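Local coordinates for protein O-methyltransferase, putative (Bacillus cereus, PDB 3DUW) that probably transfers methyl groups from S-adenosylmethionine to hydroxyl groups of its acceptor substrates, and is captured here with the by-product S-adenosyl-L-homocysteine, at residues 32-38 against 94-98; 50-55 against 75-80; 132-136 against 155-159. All blocks are in the same frame, centred on the assembly; numbering follows the deposited sequence.

In the fold
Contact 2 lies deepest, a largely apolar packing of helix 44-57 on helix 71-77 and the turn behind it, with centre about 11 Å from that of the chain. Contacts 1 and 3 are only partly buried and lie on opposite sides of the chain's centre, their own centres about 29 Å apart. Contact 1, beside the bound SAH, fixes the end of helix 23-34 to helix 93-105 with a lysine-carbonyl bond and aliphatic packing. Contact 3 joins two loops leading into neighbouring parallel strands, using a backbone bond and a salt bridge. Contacts 2 and 3 meet at Phe136, whose ring rests on Leu50, Leu53, Val54 and Leu76; contact 1 touches neither of the others.

Contact 1 (32-38 against 94-98); sequences NAAANLP and KHADI. With SAH (S-adenosyl-L-homocysteine), chain C.
One residue of this contact, His95, belongs to the SAH ribose site; around it the C-terminal end of helix 23-34 packs on the first turns of helix 93-105. Residues 32-34 are helical, and Asn36 then breaks the helix with positive phi (63/25). Leu37 N bonds to Asn32 O at 2.9 Å and Asn36 N to Ala33 O at 2.8 Å, giving a Schellman motif, after which Leu37 and Pro38 run on extended. Residues 94-98 are regular helix. The nearest CA pairs are Asn32 with Ile98 at 7.4 Å and Leu37 with His95 at 7.5 Å.

Lys94, with all four chi angles trans, stretches along the contact to give a hydrogen bond from its NZ to Ala35 O at 2.8 Å. Beside it lies an aliphatic patch. Ile98 (m, t) sets its CD1 3.3 Å from Ala35 CB and 3.7 Å from Leu37 CD2, while Leu37 (m, t) brings that same CD2 to 3.5 Å from His95 CD2. Asn32 OD1 approaches Ile98 CG2 at 3.6 Å, and the amide also makes weak hydrogen bonds to Asp41 and Asn102.

With chi1 m, the His95 ring reaches SAH, its ND1 donating to SAH O3' at 2.9 Å (154°) and weakly to Glu90 as well. Glu90, at the end of strand 85-90, is itself hydrogen-bonded to SAH. An acidic residue closing the second strand, followed by a helix that borders the ribose, is characteristic of the cofactor site in class I, Rossmann-like methyltransferases.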
loop_
_atom_site.group_PDB
_atom_site.type_symbol
_atom_site.label_atom_id
_atom_site.label_comp_id
_atom_site.label_asym_id
_atom_site.label_seq_id
_atom_site.Cartn_x
_atom_site.Cartn_y
_atom_site.Cartn_z
ATOM N N ASN A 32 7.388 1.282 -25.768
ATOM C CA ASN A 32 8.359 0.461 -25.047
ATOM C C ASN A 32 8.495 -0.905 -25.730
ATOM O O ASN A 32 9.603 -1.393 -25.956
ATOM C CB ASN A 32 7.930 0.262 -23.585
ATOM C CG ASN A 32 8.108 1.513 -22.738
ATOM O OD1 ASN A 32 8.603 2.537 -23.211
ATOM N ND2 ASN A 32 7.710 1.428 -21.466
ATOM N N ALA A 33 7.359 -1.512 -26.062
ATOM C CA ALA A 33 7.348 -2.819 -26.709
ATOM C C ALA A 33 7.952 -2.775 -28.109
ATOM O O ALA A 33 8.714 -3.662 -28.486
ATOM C CB ALA A 33 5.923 -3.360 -26.772
ATOM N N ALA A 34 7.611 -1.748 -28.878
ATOM C CA ALA A 34 8.144 -1.620 -30.228
ATOM C C ALA A 34 9.662 -1.512 -30.173
ATOM O O ALA A 34 10.357 -1.980 -31.075
ATOM C CB ALA A 34 7.554 -0.395 -30.912
ATOM N N ALA A 35 10.165 -0.900 -29.104
ATOM C CA ALA A 35 11.601 -0.719 -28.907
ATOM C C ALA A 35 12.230 -1.955 -28.275
ATOM O O ALA A 35 13.418 -1.961 -27.942
ATOM C CB ALA A 35 11.853 0.498 -28.030
ATOM N N ASN A 36 11.417 -2.992 -28.113
ATOM C CA ASN A 36 11.848 -4.254 -27.532
ATOM C C ASN A 36 12.315 -4.175 -26.083
ATOM O O ASN A 36 13.110 -5.002 -25.641
ATOM C CB ASN A 36 12.938 -4.885 -28.400
ATOM C CG ASN A 36 12.421 -5.300 -29.760
ATOM O OD1 ASN A 36 11.425 -6.016 -29.864
ATOM N ND2 ASN A 36 13.096 -4.853 -30.812
ATOM N N LEU A 37 11.831 -3.184 -25.344
ATOM C CA LEU A 37 12.202 -3.073 -23.940
ATOM C C LEU A 37 11.502 -4.226 -23.228
ATOM O O LEU A 37 10.425 -4.654 -23.639
ATOM C CB LEU A 37 11.715 -1.750 -23.335
ATOM C CG LEU A 37 12.085 -0.420 -24.000
ATOM C CD1 LEU A 37 11.806 0.718 -23.017
ATOM C CD2 LEU A 37 13.548 -0.417 -24.403
ATOM N N PRO A 38 12.109 -4.756 -22.154
ATOM C CA PRO A 38 11.473 -5.862 -21.433
ATOM C C PRO A 38 10.173 -5.366 -20.800
ATOM O O PRO A 38 10.062 -4.189 -20.458
ATOM C CB PRO A 38 12.513 -6.230 -20.378
ATOM C CG PRO A 38 13.814 -5.807 -20.998
ATOM C CD PRO A 38 13.454 -4.482 -21.626
ATOM N N LYS A 94 19.655 3.891 -24.234
ATOM C CA LYS A 94 18.458 3.667 -25.035
ATOM C C LYS A 94 17.210 3.786 -24.166
ATOM O O LYS A 94 16.277 4.504 -24.509
ATOM C CB LYS A 94 18.495 2.286 -25.694
ATOM C CG LYS A 94 17.213 1.927 -26.429
ATOM C CD LYS A 94 17.318 0.585 -27.129
ATOM C CE LYS A 94 15.979 0.176 -27.714
ATOM N NZ LYS A 94 16.049 -1.148 -28.393
ATOM N N HIS A 95 17.187 3.085 -23.036
ATOM C CA HIS A 95 16.022 3.172 -22.156
ATOM C C HIS A 95 15.772 4.616 -21.744
ATOM O O HIS A 95 14.642 5.102 -21.804
ATOM C CB HIS A 95 16.217 2.346 -20.879
ATOM C CG HIS A 95 16.233 0.868 -21.101
ATOM N ND1 HIS A 95 16.203 -0.035 -20.060
ATOM C CD2 HIS A 95 16.300 0.131 -22.235
ATOM C CE1 HIS A 95 16.253 -1.264 -20.542
ATOM N NE2 HIS A 95 16.312 -1.190 -21.860
ATOM N N ALA A 96 16.832 5.297 -21.322
ATOM C CA ALA A 96 16.716 6.674 -20.865
ATOM C C ALA A 96 16.112 7.599 -21.909
ATOM O O ALA A 96 15.247 8.412 -21.591
ATOM C CB ALA A 96 18.078 7.196 -20.424
ATOM N N ASP A 97 16.559 7.486 -23.158
ATOM C CA ASP A 97 16.011 8.350 -24.194
ATOM C C ASP A 97 14.568 8.022 -24.526
ATOM O O ASP A 97 13.785 8.918 -24.840
ATOM C CB ASP A 97 16.867 8.305 -25.456
ATOM C CG ASP A 97 18.043 9.246 -25.376
ATOM O OD1 ASP A 97 17.912 10.290 -24.694
ATOM O OD2 ASP A 97 19.087 8.957 -25.996
ATOM N N ILE A 98 14.215 6.743 -24.459
ATOM C CA ILE A 98 12.840 6.344 -24.719
ATOM C C ILE A 98 11.988 6.896 -23.577
ATOM O O ILE A 98 10.901 7.417 -23.808
ATOM C CB ILE A 98 12.706 4.803 -24.815
ATOM C CG1 ILE A 98 13.383 4.322 -26.103
ATOM C CG2 ILE A 98 11.234 4.387 -24.788
ATOM C CD1 ILE A 98 13.425 2.826 -26.263
HETATM N N SAH C . 10.242 1.123 -12.588
HETATM C CA SAH C . 10.115 1.104 -14.092
HETATM C CB SAH C . 10.826 -0.076 -14.665
HETATM C CG SAH C . 12.313 -0.189 -14.426
HETATM S SD SAH C . 12.878 -1.862 -14.959
HETATM C C SAH C . 8.594 0.970 -14.440
HETATM O O SAH C . 7.786 0.831 -13.517
HETATM O OXT SAH C . 8.281 1.021 -15.682
HETATM C "C5'" SAH C . 14.484 -1.852 -14.271
HETATM C "C4'" SAH C . 15.417 -0.745 -14.963
HETATM O "O4'" SAH C . 16.633 -0.913 -14.238
HETATM C "C3'" SAH C . 15.817 -0.998 -16.409
HETATM O "O3'" SAH C . 15.425 0.075 -17.270
HETATM C "C2'" SAH C . 17.381 -1.204 -16.304
HETATM O "O2'" SAH C . 18.074 -0.802 -17.476
HETATM C "C1'" SAH C . 17.719 -0.397 -15.067
HETATM N N9 SAH C . 18.890 -0.656 -14.467
HETATM C C8 SAH C . 19.597 -1.826 -14.246
HETATM N N7 SAH C . 20.719 -1.681 -13.615
HETATM C C5 SAH C . 20.805 -0.288 -13.369
HETATM C C6 SAH C . 21.817 0.497 -12.704
HETATM N N6 SAH C . 22.931 -0.020 -12.169
HETATM N N1 SAH C . 21.562 1.843 -12.650
HETATM C C2 SAH C . 20.441 2.415 -13.181
HETATM N N3 SAH C . 19.454 1.699 -13.825
HETATM C C4 SAH C . 19.701 0.357 -13.882
#

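Contact 2 (50-55 against 75-80)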
loop_
_atom_site.group_PDB
_atom_site.type_symbol
_atom_site.label_atom_id
_atom_site.label_comp_id
_atom_site.label_asym_id
_atom_site.label_seq_id
_atom_site.Cartn_x
_atom_site.Cartn_y
_atom_site.Cartn_z
ATOM N N LEU A 50 1.303 3.692 -6.566
ATOM C CA LEU A 50 2.399 4.631 -6.353
ATOM C C LEU A 50 1.916 6.077 -6.439
ATOM O O LEU A 50 2.264 6.904 -5.599
ATOM C CB LEU A 50 3.506 4.402 -7.380
ATOM C CG LEU A 50 4.296 3.100 -7.222
ATOM C CD1 LEU A 50 5.220 2.943 -8.412
ATOM C CD2 LEU A 50 5.097 3.105 -5.923
ATOM N N GLN A 51 1.117 6.384 -7.454
ATOM C CA GLN A 51 0.602 7.738 -7.614
ATOM C C GLN A 51 -0.181 8.166 -6.377
ATOM O O GLN A 51 0.012 9.263 -5.853
ATOM C CB GLN A 51 -0.306 7.804 -8.836
ATOM C CG GLN A 51 -0.850 9.182 -9.137
ATOM C CD GLN A 51 -1.720 9.165 -10.364
ATOM O OE1 GLN A 51 -2.835 8.660 -10.337
ATOM N NE2 GLN A 51 -1.202 9.693 -11.460
ATOM N N LEU A 52 -1.074 7.298 -5.916
ATOM C CA LEU A 52 -1.882 7.612 -4.749
ATOM C C LEU A 52 -1.032 7.773 -3.496
ATOM O O LEU A 52 -1.289 8.661 -2.685
ATOM C CB LEU A 52 -2.948 6.532 -4.542
ATOM C CG LEU A 52 -4.036 6.502 -5.624
ATOM C CD1 LEU A 52 -4.901 5.264 -5.454
ATOM C CD2 LEU A 52 -4.877 7.774 -5.553
ATOM N N LEU A 53 -0.008 6.938 -3.335
ATOM C CA LEU A 53 0.834 7.049 -2.152
ATOM C C LEU A 53 1.577 8.381 -2.170
ATOM O O LEU A 53 1.764 9.012 -1.129
ATOM C CB LEU A 53 1.827 5.886 -2.081
ATOM C CG LEU A 53 2.480 5.687 -0.709
ATOM C CD1 LEU A 53 1.407 5.485 0.360
ATOM C CD2 LEU A 53 3.422 4.490 -0.767
ATOM N N VAL A 54 2.003 8.809 -3.356
ATOM C CA VAL A 54 2.690 10.087 -3.495
ATOM C C VAL A 54 1.739 11.211 -3.074
ATOM O O VAL A 54 2.137 12.143 -2.375
ATOM C CB VAL A 54 3.150 10.309 -4.956
ATOM C CG1 VAL A 54 3.481 11.779 -5.193
ATOM C CG2 VAL A 54 4.373 9.446 -5.242
ATOM N N GLN A 55 0.477 11.111 -3.479
ATOM C CA GLN A 55 -0.508 12.131 -3.131
ATOM C C GLN A 55 -0.807 12.117 -1.637
ATOM O O GLN A 55 -0.944 13.172 -1.017
ATOM C CB GLN A 55 -1.796 11.918 -3.933
ATOM C CG GLN A 55 -1.580 11.966 -5.439
ATOM C CD GLN A 55 -2.846 11.739 -6.236
ATOM O OE1 GLN A 55 -3.599 10.801 -5.975
ATOM N NE2 GLN A 55 -3.080 12.590 -7.227
ATOM N N TRP A 75 3.404 7.760 -13.578
ATOM C CA TRP A 75 2.449 7.590 -12.488
ATOM C C TRP A 75 2.900 8.401 -11.276
ATOM O O TRP A 75 2.092 9.072 -10.632
ATOM C CB TRP A 75 2.329 6.119 -12.081
ATOM C CG TRP A 75 1.465 5.280 -12.977
ATOM C CD1 TRP A 75 1.884 4.348 -13.882
ATOM C CD2 TRP A 75 0.031 5.254 -13.010
ATOM N NE1 TRP A 75 0.800 3.738 -14.471
ATOM C CE2 TRP A 75 -0.349 4.275 -13.954
ATOM C CE3 TRP A 75 -0.971 5.960 -12.330
ATOM C CZ2 TRP A 75 -1.689 3.984 -14.238
ATOM C CZ3 TRP A 75 -2.306 5.670 -12.611
ATOM C CH2 TRP A 75 -2.647 4.690 -13.558
ATOM N N LEU A 76 4.190 8.333 -10.963
ATOM C CA LEU A 76 4.740 9.066 -9.828
ATOM C C LEU A 76 4.625 10.575 -10.023
ATOM O O LEU A 76 4.172 11.296 -9.132
ATOM C CB LEU A 76 6.210 8.690 -9.618
ATOM C CG LEU A 76 6.488 7.271 -9.110
ATOM C CD1 LEU A 76 7.961 6.945 -9.263
ATOM C CD2 LEU A 76 6.069 7.162 -7.651
ATOM N N ALA A 77 5.028 11.047 -11.197
ATOM C CA ALA A 77 4.980 12.475 -11.491
ATOM C C ALA A 77 3.558 13.020 -11.433
ATOM O O ALA A 77 3.337 14.154 -11.008
ATOM C CB ALA A 77 5.587 12.744 -12.856
ATOM N N ARG A 78 2.589 12.217 -11.853
ATOM C CA ARG A 78 1.206 12.662 -11.835
ATOM C C ARG A 78 0.646 12.791 -10.425
ATOM O O ARG A 78 -0.450 13.320 -10.234
ATOM C CB ARG A 78 0.347 11.724 -12.678
ATOM C CG ARG A 78 0.557 11.911 -14.166
ATOM C CD ARG A 78 -0.251 10.924 -14.974
ATOM N NE ARG A 78 -0.244 11.270 -16.389
ATOM C CZ ARG A 78 -0.845 10.556 -17.333
ATOM N NH1 ARG A 78 -1.500 9.451 -17.012
ATOM N NH2 ARG A 78 -0.797 10.951 -18.598
ATOM N N GLY A 79 1.401 12.315 -9.439
ATOM C CA GLY A 79 0.959 12.419 -8.060
ATOM C C GLY A 79 1.417 13.720 -7.418
ATOM O O GLY A 79 0.990 14.059 -6.312
ATOM N N LEU A 80 2.292 14.447 -8.113
ATOM C CA LEU A 80 2.818 15.725 -7.626
ATOM C C LEU A 80 1.830 16.866 -7.878
ATOM O O LEU A 80 0.899 16.721 -8.673
ATOM C CB LEU A 80 4.140 16.048 -8.326
ATOM C CG LEU A 80 5.278 15.033 -8.204
ATOM C CD1 LEU A 80 6.391 15.411 -9.167
ATOM C CD2 LEU A 80 5.792 14.986 -6.773
HETATM O O HOH W 1 -1.737 14.844 -8.118
#
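Gln51 lies across the end of helix 71-77, its aliphatic part covering Gly79 and its CB 3.3 Å from Trp75 O. Farther out, Gln51 OE1 meets the edge of the indole, 3.8 Å from Trp75 CZ3. Closest approach of the backbones falls here too, with the CA atoms of Gln51 and Gly79 only 4.7 Å apart. Gly79 makes this possible: a CB on it would clash with Gln51 O and with Val54 CG1.

On the inner side the contact is mostly apolar. Leu76 CD2 touches both Leu50 CB (3.8 Å) and Val54 CG2 (3.7 Å), while Val54 CG1 approaches Gly79 O at 3.6 Å and Leu80 CD2 at 4.3 Å. Residues 77-80 form a type I turn, with Leu80 N bonded to Ala77 O at 3.1 Å. A water joins this turn to the other helix, accepting from Gln55 NE2 at 2.8 Å and donating to Arg78 O at 2.9 Å and Leu80 O at 3.3 Å. The guanidinium of Arg78 is paired with Asp22.

Leu76 and Val54 also rest on Phe136 of the central sheet, and helix 44-57 reaches the dimer interface, where Leu53 packs on Leu53 of the second subunit. Two neighbouring helices on one face of the sheet, linked through strand 61-65, are the opening helix-strand-helix unit of the Rossmann-like methyltransferase fold.

Contact 3 (132-136 against 155-159); sequences EPFDF and KLSRP
A salt bridge between Asp135 and Arg158 and one main-chain hydrogen bond join these two loops. Arg158 NE donates to Asp135 OD1 at 2.5 Å, the carboxylate oxygen lying near the guanidinium plane; to reach it Arg158 takes chi1 p, then t and t, with chi4 at 64°, and Asp135 has chi1 at -38°. The other carboxylate oxygen, OD2, accepts from the main-chain N of Arg60. The main-chain bond runs from Phe134 N to Leu156 O at 2.9 Å and is nearly straight (169°). The same carbonyl takes a CA-H...O contact, with Pro133 CA 3.5 Å from Leu156 O.

The closest CA atoms are those of Pro133 and Ser157, 5.1 Å apart. Residues 132-134 are extended, Asp135 turns into the helical region (-88/-18), and Phe136 enters its strand at -146/127. Opposite, Leu156 (-99/14) leaves helix 146-155, and Ser157 and Arg158 are extended. Each loop leads into one of two adjacent parallel strands, 136-139 and 162-166, so the contact closes the base of the beta-alpha-beta crossover formed with helix 146-155, with the side chain of Leu156 about 13 Å from SAH.

Packing completes the contact. Pro133 CB lies 3.8 Å from Arg158 CB and 3.7 Å from Ser157 O. Phe134 (chi1 m) sets CD2 3.9 Å from Leu156 CB, and both side chains continue onto helix 119-128, where Phe134 meets Ile126 and Leu156 meets Leu123.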
loop_
_atom_site.group_PDB
_atom_site.type_symbol
_atom_site.label_atom_id
_atom_site.label_comp_id
_atom_site.label_asym_id
_atom_site.label_seq_id
_atom_site.Cartn_x
_atom_site.Cartn_y
_atom_site.Cartn_z
ATOM N N GLU A 132 17.733 18.791 -2.763
ATOM C CA GLU A 132 17.062 18.795 -1.476
ATOM C C GLU A 132 16.782 17.337 -1.135
ATOM O O GLU A 132 16.822 16.471 -2.013
ATOM C CB GLU A 132 15.745 19.568 -1.567
ATOM C CG GLU A 132 15.906 20.996 -2.049
ATOM C CD GLU A 132 16.899 21.776 -1.215
ATOM O OE1 GLU A 132 16.659 21.932 0.002
ATOM O OE2 GLU A 132 17.923 22.228 -1.771
ATOM N N PRO A 133 16.520 17.037 0.145
ATOM C CA PRO A 133 16.239 15.646 0.508
ATOM C C PRO A 133 15.016 15.149 -0.257
ATOM O O PRO A 133 14.116 15.927 -0.568
ATOM C CB PRO A 133 15.977 15.729 2.007
ATOM C CG PRO A 133 16.860 16.864 2.436
ATOM C CD PRO A 133 16.621 17.885 1.346
ATOM N N PHE A 134 14.997 13.859 -0.566
ATOM C CA PHE A 134 13.874 13.265 -1.280
ATOM C C PHE A 134 12.840 12.757 -0.281
ATOM O O PHE A 134 13.189 12.081 0.692
ATOM C CB PHE A 134 14.374 12.126 -2.165
ATOM C CG PHE A 134 15.260 12.586 -3.285
ATOM C CD1 PHE A 134 14.718 13.226 -4.396
ATOM C CD2 PHE A 134 16.639 12.416 -3.216
ATOM C CE1 PHE A 134 15.538 13.693 -5.422
ATOM C CE2 PHE A 134 17.469 12.878 -4.236
ATOM C CZ PHE A 134 16.917 13.519 -5.341
ATOM N N ASP A 135 11.575 13.095 -0.523
ATOM C CA ASP A 135 10.481 12.698 0.359
ATOM C C ASP A 135 9.887 11.337 0.009
ATOM O O ASP A 135 9.200 10.735 0.829
ATOM C CB ASP A 135 9.340 13.725 0.315
ATOM C CG ASP A 135 9.828 15.153 0.210
ATOM O OD1 ASP A 135 10.656 15.566 1.044
ATOM O OD2 ASP A 135 9.369 15.866 -0.709
ATOM N N PHE A 136 10.142 10.866 -1.208
ATOM C CA PHE A 136 9.597 9.591 -1.669
ATOM C C PHE A 136 10.641 8.957 -2.583
ATOM O O PHE A 136 11.105 9.587 -3.533
ATOM C CB PHE A 136 8.290 9.859 -2.423
ATOM C CG PHE A 136 7.480 8.631 -2.719
ATOM C CD1 PHE A 136 7.861 7.749 -3.727
ATOM C CD2 PHE A 136 6.318 8.368 -2.005
ATOM C CE1 PHE A 136 7.089 6.625 -4.020
ATOM C CE2 PHE A 136 5.542 7.247 -2.292
ATOM C CZ PHE A 136 5.930 6.375 -3.303
ATOM N N LYS A 155 20.573 8.005 3.101
ATOM C CA LYS A 155 21.487 9.138 3.062
ATOM C C LYS A 155 20.852 10.384 2.446
ATOM O O LYS A 155 21.098 11.504 2.896
ATOM C CB LYS A 155 22.740 8.742 2.275
ATOM C CG LYS A 155 23.918 9.698 2.402
ATOM C CD LYS A 155 25.145 9.119 1.703
ATOM C CE LYS A 155 26.393 9.940 1.979
ATOM N NZ LYS A 155 27.606 9.340 1.355
ATOM N N LEU A 156 20.022 10.185 1.426
ATOM C CA LEU A 156 19.374 11.294 0.733
ATOM C C LEU A 156 17.942 11.555 1.188
ATOM O O LEU A 156 17.203 12.292 0.535
ATOM C CB LEU A 156 19.394 11.032 -0.774
ATOM C CG LEU A 156 20.787 10.790 -1.360
ATOM C CD1 LEU A 156 20.679 10.427 -2.833
ATOM C CD2 LEU A 156 21.645 12.035 -1.171
ATOM N N SER A 157 17.561 10.970 2.317
ATOM C CA SER A 157 16.209 11.127 2.842
ATOM C C SER A 157 16.084 12.209 3.910
ATOM O O SER A 157 17.043 12.915 4.225
ATOM C CB SER A 157 15.738 9.801 3.440
ATOM O OG SER A 157 16.460 9.496 4.623
ATOM N N ARG A 158 14.873 12.328 4.446
ATOM C CA ARG A 158 14.559 13.262 5.521
ATOM C C ARG A 158 13.586 12.501 6.416
ATOM O O ARG A 158 12.988 11.514 5.985
ATOM C CB ARG A 158 13.883 14.534 4.986
ATOM C CG ARG A 158 12.481 14.333 4.407
ATOM C CD ARG A 158 11.770 15.667 4.190
ATOM N NE ARG A 158 10.446 15.520 3.583
ATOM C CZ ARG A 158 9.414 14.897 4.149
ATOM N NH1 ARG A 158 9.537 14.349 5.348
ATOM N NH2 ARG A 158 8.249 14.832 3.514
ATOM N N PRO A 159 13.432 12.922 7.678
ATOM C CA PRO A 159 12.493 12.197 8.536
ATOM C C PRO A 159 11.121 12.220 7.871
ATOM O O PRO A 159 10.639 13.278 7.471
ATOM C CB PRO A 159 12.530 12.997 9.834
ATOM C CG PRO A 159 13.948 13.491 9.869
ATOM C CD PRO A 159 14.162 13.948 8.443
#